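Local coordinates for protein pyrrolidone-carboxylate peptidase (PDB 1X10) that removes N-terminal pyroglutamyl (5-oxoproline) residues from polypeptides, acting as a thiol protease of the peptidase C15 family, at residues 3-8 against 65-70; 71-76 against 164-169; 77-82 against 135-140. The protein carries 3 engineered substitutions. All coordinates share one frame; numbering follows the deposited sequence.

How the contacts relate
The three contacts lie on one mixed sheet and converge on the active site. In contact 1, strand 2-8 pairs with strand 63-69, which in turn pairs with strand 161-167 of contact 2 through His-66 O to Ile-165 N (2.9 Å) and Gly-68 O to Val-167 N (2.8 Å). The loop of contact 2 leads into strand 76-83, which runs antiparallel to 161-167 and packs on loop 135-140 in contact 3. Contacts 2 and 3, with centres 11 Å apart, meet at Glu-79: its OE1 receives Arg-73 NH2 at 2.6 Å and lies 2.7 Å from His-166 ND1. Ser-142, an engineered residue at an active-site position, is hydrogen-bonded through OG to His-166 NE2.

Contact 1. Residues 3-8 against 65-70; sequences VLVTGF and IHVGLA
Thr-6 and His-66 face each other on two parallel strands, 3-8 and 65-69, inside the central mixed sheet of the alpha/beta fold; the strand axes are 4.7 Å apart. Three backbone hydrogen bonds join them: Ile-65 N to Leu-4 O, Thr-6 N to Ile-65 O, and Val-67 N to Thr-6 O. Thr-6 N to Ile-65 O is the longest, at 3.1 Å. Thr-6 thus bonds residues on both sides of His-66, as parallel pairing requires. Val-5 CA adds a CA-H...O contact to Ile-65 O at 3.2 Å.

A side-chain bond joins the same pair. Thr-6 OG1 lies at the imidazole edge, near its plane, 2.8 Å from His-66 ND1, and either atom may be the donor. With chi1 at 66° the hydroxyl sits between the backbone N and the carbonyl carbon, turned toward the ring. The other ring nitrogen, NE2, bonds to Ser-149 OG of helix 141-156. Water 1 joins Thr-6 OG1 to Val-67 O, donating to the carbonyl at 2.7 Å.

Side-chain packing fills the rest. On the opposite face Val-5 CG1 meets Val-67 CG2 at 4.0 Å. Beta-branching suits the extended backbone; apolar character suits a face covered by helix 189-206, where Ile-200 packs on Val-5 and Ile-65. Phe-8 CD1 lies 3.6 Å from Val-67 O; a CB on Gly-68 would lie close to CD1, and glycine probably eases the fit. The Phe-8 side chain is about 4 Å from that of active-site Ser-142, nearest atoms.

With both imidazole nitrogens bonded, the buried histidine is probably held against rotation, and polar groups join strand to strand and strand to helix.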
loop_
_atom_site.group_PDB
_atom_site.type_symbol
_atom_site.label_atom_id
_atom_site.label_comp_id
_atom_site.label_asym_id
_atom_site.label_seq_id
_atom_site.Cartn_x
_atom_site.Cartn_y
_atom_site.Cartn_z
ATOM N N VAL A 3 -26.172 3.178 -26.648
ATOM C CA VAL A 3 -25.331 3.119 -25.458
ATOM C C VAL A 3 -24.680 4.470 -25.200
ATOM O O VAL A 3 -24.136 5.088 -26.117
ATOM C CB VAL A 3 -24.202 2.077 -25.622
ATOM C CG1 VAL A 3 -23.286 2.102 -24.408
ATOM C CG2 VAL A 3 -24.798 0.689 -25.821
ATOM N N LEU A 4 -24.751 4.930 -23.954
ATOM C CA LEU A 4 -24.129 6.188 -23.578
ATOM C C LEU A 4 -22.956 5.881 -22.663
ATOM O O LEU A 4 -23.104 5.190 -21.651
ATOM C CB LEU A 4 -25.106 7.106 -22.831
ATOM C CG LEU A 4 -24.441 8.319 -22.154
ATOM C CD1 LEU A 4 -23.841 9.234 -23.207
ATOM C CD2 LEU A 4 -25.459 9.086 -21.308
ATOM N N VAL A 5 -21.787 6.376 -23.038
ATOM C CA VAL A 5 -20.591 6.206 -22.236
ATOM C C VAL A 5 -20.157 7.615 -21.864
ATOM O O VAL A 5 -20.110 8.496 -22.726
ATOM C CB VAL A 5 -19.439 5.545 -23.035
ATOM C CG1 VAL A 5 -18.186 5.470 -22.176
ATOM C CG2 VAL A 5 -19.844 4.156 -23.488
ATOM N N THR A 6 -19.875 7.843 -20.584
ATOM C CA THR A 6 -19.409 9.158 -20.172
ATOM C C THR A 6 -18.054 9.045 -19.496
ATOM O O THR A 6 -17.683 7.988 -18.976
ATOM C CB THR A 6 -20.382 9.864 -19.183
ATOM O OG1 THR A 6 -20.422 9.146 -17.940
ATOM C CG2 THR A 6 -21.786 9.949 -19.776
ATOM N N GLY A 7 -17.318 10.148 -19.536
ATOM C CA GLY A 7 -16.022 10.235 -18.900
ATOM C C GLY A 7 -16.005 11.580 -18.192
ATOM O O GLY A 7 -16.977 12.338 -18.275
ATOM N N PHE A 8 -14.919 11.886 -17.493
ATOM C CA PHE A 8 -14.813 13.154 -16.777
ATOM C C PHE A 8 -13.629 13.986 -17.249
ATOM O O PHE A 8 -12.652 13.459 -17.777
ATOM C CB PHE A 8 -14.660 12.917 -15.271
ATOM C CG PHE A 8 -15.944 12.581 -14.560
ATOM C CD1 PHE A 8 -16.178 11.290 -14.094
ATOM C CD2 PHE A 8 -16.893 13.569 -14.304
ATOM C CE1 PHE A 8 -17.339 10.988 -13.372
ATOM C CE2 PHE A 8 -18.058 13.281 -13.585
ATOM C CZ PHE A 8 -18.280 11.985 -13.117
ATOM N N ILE A 65 -23.016 3.611 -19.284
ATOM C CA ILE A 65 -21.807 3.191 -18.594
ATOM C C ILE A 65 -20.980 4.442 -18.345
ATOM O O ILE A 65 -20.434 5.038 -19.274
ATOM C CB ILE A 65 -21.008 2.177 -19.423
ATOM C CG1 ILE A 65 -21.824 0.888 -19.571
ATOM C CG2 ILE A 65 -19.672 1.879 -18.730
ATOM C CD1 ILE A 65 -21.168 -0.175 -20.432
ATOM N N HIS A 66 -20.923 4.842 -17.080
ATOM C CA HIS A 66 -20.200 6.030 -16.658
ATOM C C HIS A 66 -18.811 5.607 -16.196
ATOM O O HIS A 66 -18.668 4.689 -15.388
ATOM C CB HIS A 66 -20.990 6.719 -15.542
ATOM C CG HIS A 66 -22.409 7.023 -15.927
ATOM N ND1 HIS A 66 -22.735 7.986 -16.857
ATOM C CD2 HIS A 66 -23.577 6.436 -15.570
ATOM C CE1 HIS A 66 -24.042 7.978 -17.059
ATOM N NE2 HIS A 66 -24.576 7.046 -16.291
ATOM N N VAL A 67 -17.794 6.280 -16.724
ATOM C CA VAL A 67 -16.411 5.950 -16.414
ATOM C C VAL A 67 -15.703 7.085 -15.682
ATOM O O VAL A 67 -15.938 8.262 -15.952
ATOM C CB VAL A 67 -15.641 5.623 -17.714
ATOM C CG1 VAL A 67 -14.309 4.962 -17.393
ATOM C CG2 VAL A 67 -16.494 4.715 -18.609
ATOM N N GLY A 68 -14.835 6.716 -14.750
ATOM C CA GLY A 68 -14.103 7.712 -13.994
ATOM C C GLY A 68 -12.708 7.248 -13.629
ATOM O O GLY A 68 -12.388 6.059 -13.714
ATOM N N LEU A 69 -11.874 8.203 -13.230
ATOM C CA LEU A 69 -10.508 7.926 -12.827
ATOM C C LEU A 69 -10.518 7.641 -11.322
ATOM O O LEU A 69 -11.170 8.355 -10.557
ATOM C CB LEU A 69 -9.636 9.153 -13.112
ATOM C CG LEU A 69 -8.108 9.092 -13.256
ATOM C CD1 LEU A 69 -7.516 10.245 -12.471
ATOM C CD2 LEU A 69 -7.536 7.769 -12.794
ATOM N N ALA A 70 -9.807 6.598 -10.901
ATOM C CA ALA A 70 -9.717 6.248 -9.482
ATOM C C ALA A 70 -8.244 6.206 -9.092
ATOM O O ALA A 70 -7.609 5.147 -9.109
ATOM C CB ALA A 70 -10.361 4.895 -9.219
HETATM O O HOH W 1 -18.305 9.601 -16.063
#

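Contact 2. Residues 71-76 against 164-169; sequences PGRSAI and FIHVPY
Pro-168 and Ile-76 meet where the loop 71-76, which connects strands 63-69 and 76-83 of the central mixed sheet, passes over the end of that sheet's strand 164-167, carrier of His-166 of the catalytic triad. No direct hydrogen bond crosses the contact.

The tight part is apolar. In Ile-76, chi1 puts CG2 anti to the backbone N, where it touches Ile-165 CG2 at 3.9 Å, and the bend at chi2 (-63°) carries CD1 to Val-167 CG1 and Pro-168 CD. Helix 189-206 covers this patch through Ala-195 and Ala-199. The Pro-168 ring is wedged under the loop backbone, its CB only 3.0 Å from Arg-73 O and its CG near Ala-75 O; a proline, having no N-H, fits where the strand pairing stops. Water 3 donates to Ala-75 O at 2.7 Å and, weakly, to His-166 O.

Beside this packing lies the catalytic histidine. Arg-73 NH2 comes 3.8 Å from His-166 ND1 without bonding to it; both nitrogens bond Glu-79 OE1, and NH2 also Ser-77 OG. His-166 CG lies over one face of the guanidinium, the two planes 59° apart. Phe-164 CE1 lies over the centre of one imidazole face and should limit the ring's tilt.

Toward solvent the segments are joined more loosely. Gly-72 and Pro-71 are exposed, and water 2 replaces direct pairing, donating to Arg-73 O and accepting from Tyr-169 N; its bond from Gly-72 N is weak. Gly-72 turns the chain at a positive phi (99°), where a side chain would jam against the preceding carbonyl. The flat phenol of Tyr-169 suits the neighbouring proline: Pro-71 CA makes a CH-pi contact over its face, and Pro-71 CB lies 3.4 Å from Tyr-169 OH.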
loop_
_atom_site.group_PDB
_atom_site.type_symbol
_atom_site.label_atom_id
_atom_site.label_comp_id
_atom_site.label_asym_id
_atom_site.label_seq_id
_atom_site.Cartn_x
_atom_site.Cartn_y
_atom_site.Cartn_z
ATOM N N PRO A 71 -7.675 7.368 -8.746
ATOM C CA PRO A 71 -6.265 7.448 -8.355
ATOM C C PRO A 71 -5.903 6.417 -7.289
ATOM O O PRO A 71 -6.573 6.320 -6.265
ATOM C CB PRO A 71 -6.135 8.877 -7.830
ATOM C CG PRO A 71 -7.145 9.629 -8.647
ATOM C CD PRO A 71 -8.327 8.686 -8.634
ATOM N N GLY A 72 -4.851 5.644 -7.534
ATOM C CA GLY A 72 -4.430 4.664 -6.546
ATOM C C GLY A 72 -4.883 3.238 -6.799
ATOM O O GLY A 72 -4.226 2.292 -6.354
ATOM N N ARG A 73 -6.003 3.058 -7.492
ATOM C CA ARG A 73 -6.454 1.701 -7.759
ATOM C C ARG A 73 -5.568 1.045 -8.812
ATOM O O ARG A 73 -5.122 1.687 -9.765
ATOM C CB ARG A 73 -7.942 1.704 -8.121
ATOM C CG ARG A 73 -8.767 1.634 -6.836
ATOM C CD ARG A 73 -9.944 2.578 -6.747
ATOM N NE ARG A 73 -11.152 2.009 -7.319
ATOM C CZ ARG A 73 -12.372 2.134 -6.795
ATOM N NH1 ARG A 73 -12.569 2.806 -5.667
ATOM N NH2 ARG A 73 -13.401 1.591 -7.413
ATOM N N SER A 74 -5.296 -0.238 -8.607
ATOM C CA SER A 74 -4.395 -1.009 -9.463
ATOM C C SER A 74 -4.995 -1.791 -10.614
ATOM O O SER A 74 -4.258 -2.341 -11.437
ATOM C CB SER A 74 -3.607 -1.988 -8.599
ATOM O OG SER A 74 -4.493 -2.924 -8.010
ATOM N N ALA A 75 -6.319 -1.864 -10.670
ATOM C CA ALA A 75 -6.973 -2.605 -11.730
ATOM C C ALA A 75 -8.320 -1.982 -12.044
ATOM O O ALA A 75 -8.777 -1.078 -11.338
ATOM C CB ALA A 75 -7.157 -4.057 -11.305
ATOM N N ILE A 76 -8.945 -2.461 -13.115
ATOM C CA ILE A 76 -10.263 -1.971 -13.502
ATOM C C ILE A 76 -11.219 -2.353 -12.380
ATOM O O ILE A 76 -11.166 -3.474 -11.865
ATOM C CB ILE A 76 -10.760 -2.642 -14.804
ATOM C CG1 ILE A 76 -9.851 -2.263 -15.982
ATOM C CG2 ILE A 76 -12.214 -2.241 -15.077
ATOM C CD1 ILE A 76 -9.834 -0.770 -16.316
ATOM N N PHE A 164 -21.200 2.017 -13.214
ATOM C CA PHE A 164 -19.986 2.808 -13.215
ATOM C C PHE A 164 -18.720 1.953 -13.215
ATOM O O PHE A 164 -18.646 0.918 -12.549
ATOM C CB PHE A 164 -19.981 3.731 -11.993
ATOM C CG PHE A 164 -19.056 4.891 -12.129
ATOM C CD1 PHE A 164 -17.680 4.718 -12.033
ATOM C CD2 PHE A 164 -19.550 6.150 -12.439
ATOM C CE1 PHE A 164 -16.814 5.784 -12.250
ATOM C CE2 PHE A 164 -18.688 7.219 -12.659
ATOM C CZ PHE A 164 -17.323 7.036 -12.565
ATOM N N ILE A 165 -17.723 2.404 -13.967
ATOM C CA ILE A 165 -16.445 1.711 -14.054
ATOM C C ILE A 165 -15.318 2.693 -13.770
ATOM O O ILE A 165 -15.253 3.762 -14.373
ATOM C CB ILE A 165 -16.227 1.114 -15.460
ATOM C CG1 ILE A 165 -17.245 -0.000 -15.707
ATOM C CG2 ILE A 165 -14.797 0.585 -15.596
ATOM C CD1 ILE A 165 -17.170 -0.594 -17.106
ATOM N N HIS A 166 -14.444 2.341 -12.834
ATOM C CA HIS A 166 -13.313 3.202 -12.509
ATOM C C HIS A 166 -12.048 2.618 -13.126
ATOM O O HIS A 166 -11.861 1.398 -13.134
ATOM C CB HIS A 166 -13.131 3.312 -10.990
ATOM C CG HIS A 166 -13.834 4.483 -10.375
ATOM N ND1 HIS A 166 -14.892 4.342 -9.505
ATOM C CD2 HIS A 166 -13.621 5.816 -10.495
ATOM C CE1 HIS A 166 -15.300 5.536 -9.111
ATOM N NE2 HIS A 166 -14.545 6.448 -9.697
ATOM N N VAL A 167 -11.181 3.486 -13.640
ATOM C CA VAL A 167 -9.929 3.038 -14.231
ATOM C C VAL A 167 -8.767 3.639 -13.449
ATOM O O VAL A 167 -8.894 4.704 -12.851
ATOM C CB VAL A 167 -9.799 3.466 -15.720
ATOM C CG1 VAL A 167 -11.017 2.981 -16.510
ATOM C CG2 VAL A 167 -9.640 4.984 -15.831
ATOM N N PRO A 168 -7.622 2.944 -13.427
ATOM C CA PRO A 168 -6.449 3.443 -12.707
ATOM C C PRO A 168 -5.828 4.592 -13.494
ATOM O O PRO A 168 -6.280 4.924 -14.593
ATOM C CB PRO A 168 -5.511 2.232 -12.685
ATOM C CG PRO A 168 -6.432 1.048 -12.848
ATOM C CD PRO A 168 -7.422 1.550 -13.862
ATOM N N TYR A 169 -4.801 5.203 -12.918
ATOM C CA TYR A 169 -4.062 6.260 -13.601
ATOM C C TYR A 169 -3.449 5.560 -14.812
ATOM O O TYR A 169 -3.189 4.356 -14.752
ATOM C CB TYR A 169 -2.859 6.710 -12.771
ATOM C CG TYR A 169 -3.091 7.689 -11.655
ATOM C CD1 TYR A 169 -3.580 8.972 -11.909
ATOM C CD2 TYR A 169 -2.702 7.376 -10.352
ATOM C CE1 TYR A 169 -3.665 9.923 -10.889
ATOM C CE2 TYR A 169 -2.775 8.316 -9.333
ATOM C CZ TYR A 169 -3.251 9.584 -9.607
ATOM O OH TYR A 169 -3.289 10.518 -8.601
HETATM O O HOH W 2 -3.998 4.261 -10.159
HETATM O O HOH W 3 -10.046 1.263 -10.818
#

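Contact 3. Residues 77-82 against 135-140; sequences SIERIA and NSAGLY
Glu-79 folds toward Ala-137 by two successive turns, chi1 -56° with CG beside the backbone N and then a bend at chi2 of -62°, which lay its carboxylate against the methyl: Glu-79 CD to Ala-137 CB is 3.4 Å. The small alanine suits this close approach. OE2 is 3.3 Å from Ala-137 N, but at a poor angle for a bond, and is taken by Ser-134 OG instead, while OE1 serves Arg-73 and His-166. An alanine in place of Glu-79 would probably leave the charge of Arg-73 without its mate and the His-166 ring less firmly fixed in rotation.

The Ala-137 N-H goes to water 4, which donates to Ile-81 O at 2.7 Å and so bridges loop and strand. Next along, Ser-136 OG accepts from Gly-138 N in an ST turn. Arg-80, with CG anti to the backbone N (chi1 -179°) and a bend at chi3, runs alongside Asn-135, whose ND2 lies 3.1 Å from Arg-80 CD, a packing contact and not a bond. Arg-80 NH2 makes salt bridges to Asp-100 and Asp-87 of the third subunit.

The catalytic carboxylate, gripped through both oxygens, is probably set to orient His-166, while its neighbour Arg-80 ties the same bend to the tetramer interface.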
loop_
_atom_site.group_PDB
_atom_site.type_symbol
_atom_site.label_atom_id
_atom_site.label_comp_id
_atom_site.label_asym_id
_atom_site.label_seq_id
_atom_site.Cartn_x
_atom_site.Cartn_y
_atom_site.Cartn_z
ATOM N N SER A 77 -12.080 -1.431 -11.974
ATOM C CA SER A 77 -13.036 -1.746 -10.930
ATOM C C SER A 77 -14.445 -1.413 -11.388
ATOM O O SER A 77 -14.699 -0.345 -11.949
ATOM C CB SER A 77 -12.700 -1.011 -9.621
ATOM O OG SER A 77 -12.562 0.384 -9.810
ATOM N N ILE A 78 -15.348 -2.354 -11.154
ATOM C CA ILE A 78 -16.750 -2.210 -11.531
ATOM C C ILE A 78 -17.539 -1.955 -10.251
ATOM O O ILE A 78 -17.536 -2.782 -9.336
ATOM C CB ILE A 78 -17.240 -3.493 -12.221
ATOM C CG1 ILE A 78 -16.298 -3.829 -13.388
ATOM C CG2 ILE A 78 -18.664 -3.301 -12.727
ATOM C CD1 ILE A 78 -16.352 -5.290 -13.843
ATOM N N GLU A 79 -18.196 -0.800 -10.189
ATOM C CA GLU A 79 -18.955 -0.399 -9.010
ATOM C C GLU A 79 -20.257 -1.169 -8.807
ATOM O O GLU A 79 -21.109 -1.251 -9.692
ATOM C CB GLU A 79 -19.239 1.107 -9.063
ATOM C CG GLU A 79 -17.983 1.971 -9.197
ATOM C CD GLU A 79 -17.028 1.817 -8.019
ATOM O OE1 GLU A 79 -15.852 2.237 -8.142
ATOM O OE2 GLU A 79 -17.448 1.287 -6.966
ATOM N N ARG A 80 -20.398 -1.727 -7.615
ATOM C CA ARG A 80 -21.577 -2.500 -7.266
ATOM C C ARG A 80 -22.732 -1.634 -6.789
ATOM O O ARG A 80 -23.898 -1.935 -7.057
ATOM C CB ARG A 80 -21.218 -3.493 -6.160
ATOM C CG ARG A 80 -22.356 -4.393 -5.707
ATOM C CD ARG A 80 -21.844 -5.397 -4.679
ATOM N NE ARG A 80 -22.118 -6.764 -5.106
ATOM C CZ ARG A 80 -21.219 -7.737 -5.136
ATOM N NH1 ARG A 80 -19.970 -7.508 -4.762
ATOM N NH2 ARG A 80 -21.575 -8.943 -5.543
ATOM N N ILE A 81 -22.405 -0.542 -6.109
ATOM C CA ILE A 81 -23.443 0.302 -5.534
ATOM C C ILE A 81 -23.198 1.814 -5.544
ATOM O O ILE A 81 -22.064 2.285 -5.388
ATOM C CB ILE A 81 -23.683 -0.157 -4.079
ATOM C CG1 ILE A 81 -24.890 0.554 -3.464
ATOM C CG2 ILE A 81 -22.439 0.115 -3.250
ATOM C CD1 ILE A 81 -25.199 0.066 -2.052
ATOM N N ALA A 82 -24.283 2.558 -5.732
ATOM C CA ALA A 82 -24.268 4.020 -5.731
ATOM C C ALA A 82 -24.991 4.451 -4.451
ATOM O O ALA A 82 -26.075 3.953 -4.147
ATOM C CB ALA A 82 -25.004 4.564 -6.961
ATOM N N ASN A 135 -17.045 -1.985 -3.926
ATOM C CA ASN A 135 -18.260 -1.803 -3.144
ATOM C C ASN A 135 -18.497 -0.366 -2.688
ATOM O O ASN A 135 -19.399 -0.088 -1.893
ATOM C CB ASN A 135 -18.250 -2.773 -1.968
ATOM C CG ASN A 135 -18.320 -4.211 -2.430
ATOM O OD1 ASN A 135 -17.597 -5.076 -1.931
ATOM N ND2 ASN A 135 -19.192 -4.474 -3.394
ATOM N N SER A 136 -17.671 0.541 -3.195
ATOM C CA SER A 136 -17.822 1.962 -2.913
ATOM C C SER A 136 -17.167 2.759 -4.028
ATOM O O SER A 136 -15.973 2.603 -4.297
ATOM C CB SER A 136 -17.180 2.356 -1.586
ATOM O OG SER A 136 -17.270 3.765 -1.415
ATOM N N ALA A 137 -17.950 3.610 -4.682
ATOM C CA ALA A 137 -17.430 4.439 -5.765
ATOM C C ALA A 137 -17.001 5.787 -5.196
ATOM O O ALA A 137 -16.790 6.757 -5.936
ATOM C CB ALA A 137 -18.507 4.636 -6.829
ATOM N N GLY A 138 -16.863 5.838 -3.875
ATOM C CA GLY A 138 -16.489 7.076 -3.216
ATOM C C GLY A 138 -17.748 7.904 -3.019
ATOM O O GLY A 138 -18.852 7.423 -3.290
ATOM N N LEU A 139 -17.596 9.141 -2.550
ATOM C CA LEU A 139 -18.739 10.030 -2.330
ATOM C C LEU A 139 -18.455 11.381 -2.984
ATOM O O LEU A 139 -18.891 12.436 -2.502
ATOM C CB LEU A 139 -18.994 10.212 -0.825
ATOM C CG LEU A 139 -19.398 8.942 -0.066
ATOM C CD1 LEU A 139 -19.586 9.227 1.426
ATOM C CD2 LEU A 139 -20.681 8.426 -0.662
ATOM N N TYR A 140 -17.726 11.325 -4.096
ATOM C CA TYR A 140 -17.342 12.501 -4.862
ATOM C C TYR A 140 -18.180 12.523 -6.148
ATOM O O TYR A 140 -19.329 12.096 -6.140
ATOM C CB TYR A 140 -15.837 12.431 -5.154
ATOM C CG TYR A 140 -15.191 13.685 -5.719
ATOM C CD1 TYR A 140 -15.345 14.924 -5.096
ATOM C CD2 TYR A 140 -14.366 13.613 -6.845
ATOM C CE1 TYR A 140 -14.689 16.061 -5.576
ATOM C CE2 TYR A 140 -13.705 14.745 -7.336
ATOM C CZ TYR A 140 -13.871 15.962 -6.696
ATOM O OH TYR A 140 -13.218 17.075 -7.175
HETATM O O HOH W 4 -20.741 4.157 -3.969
#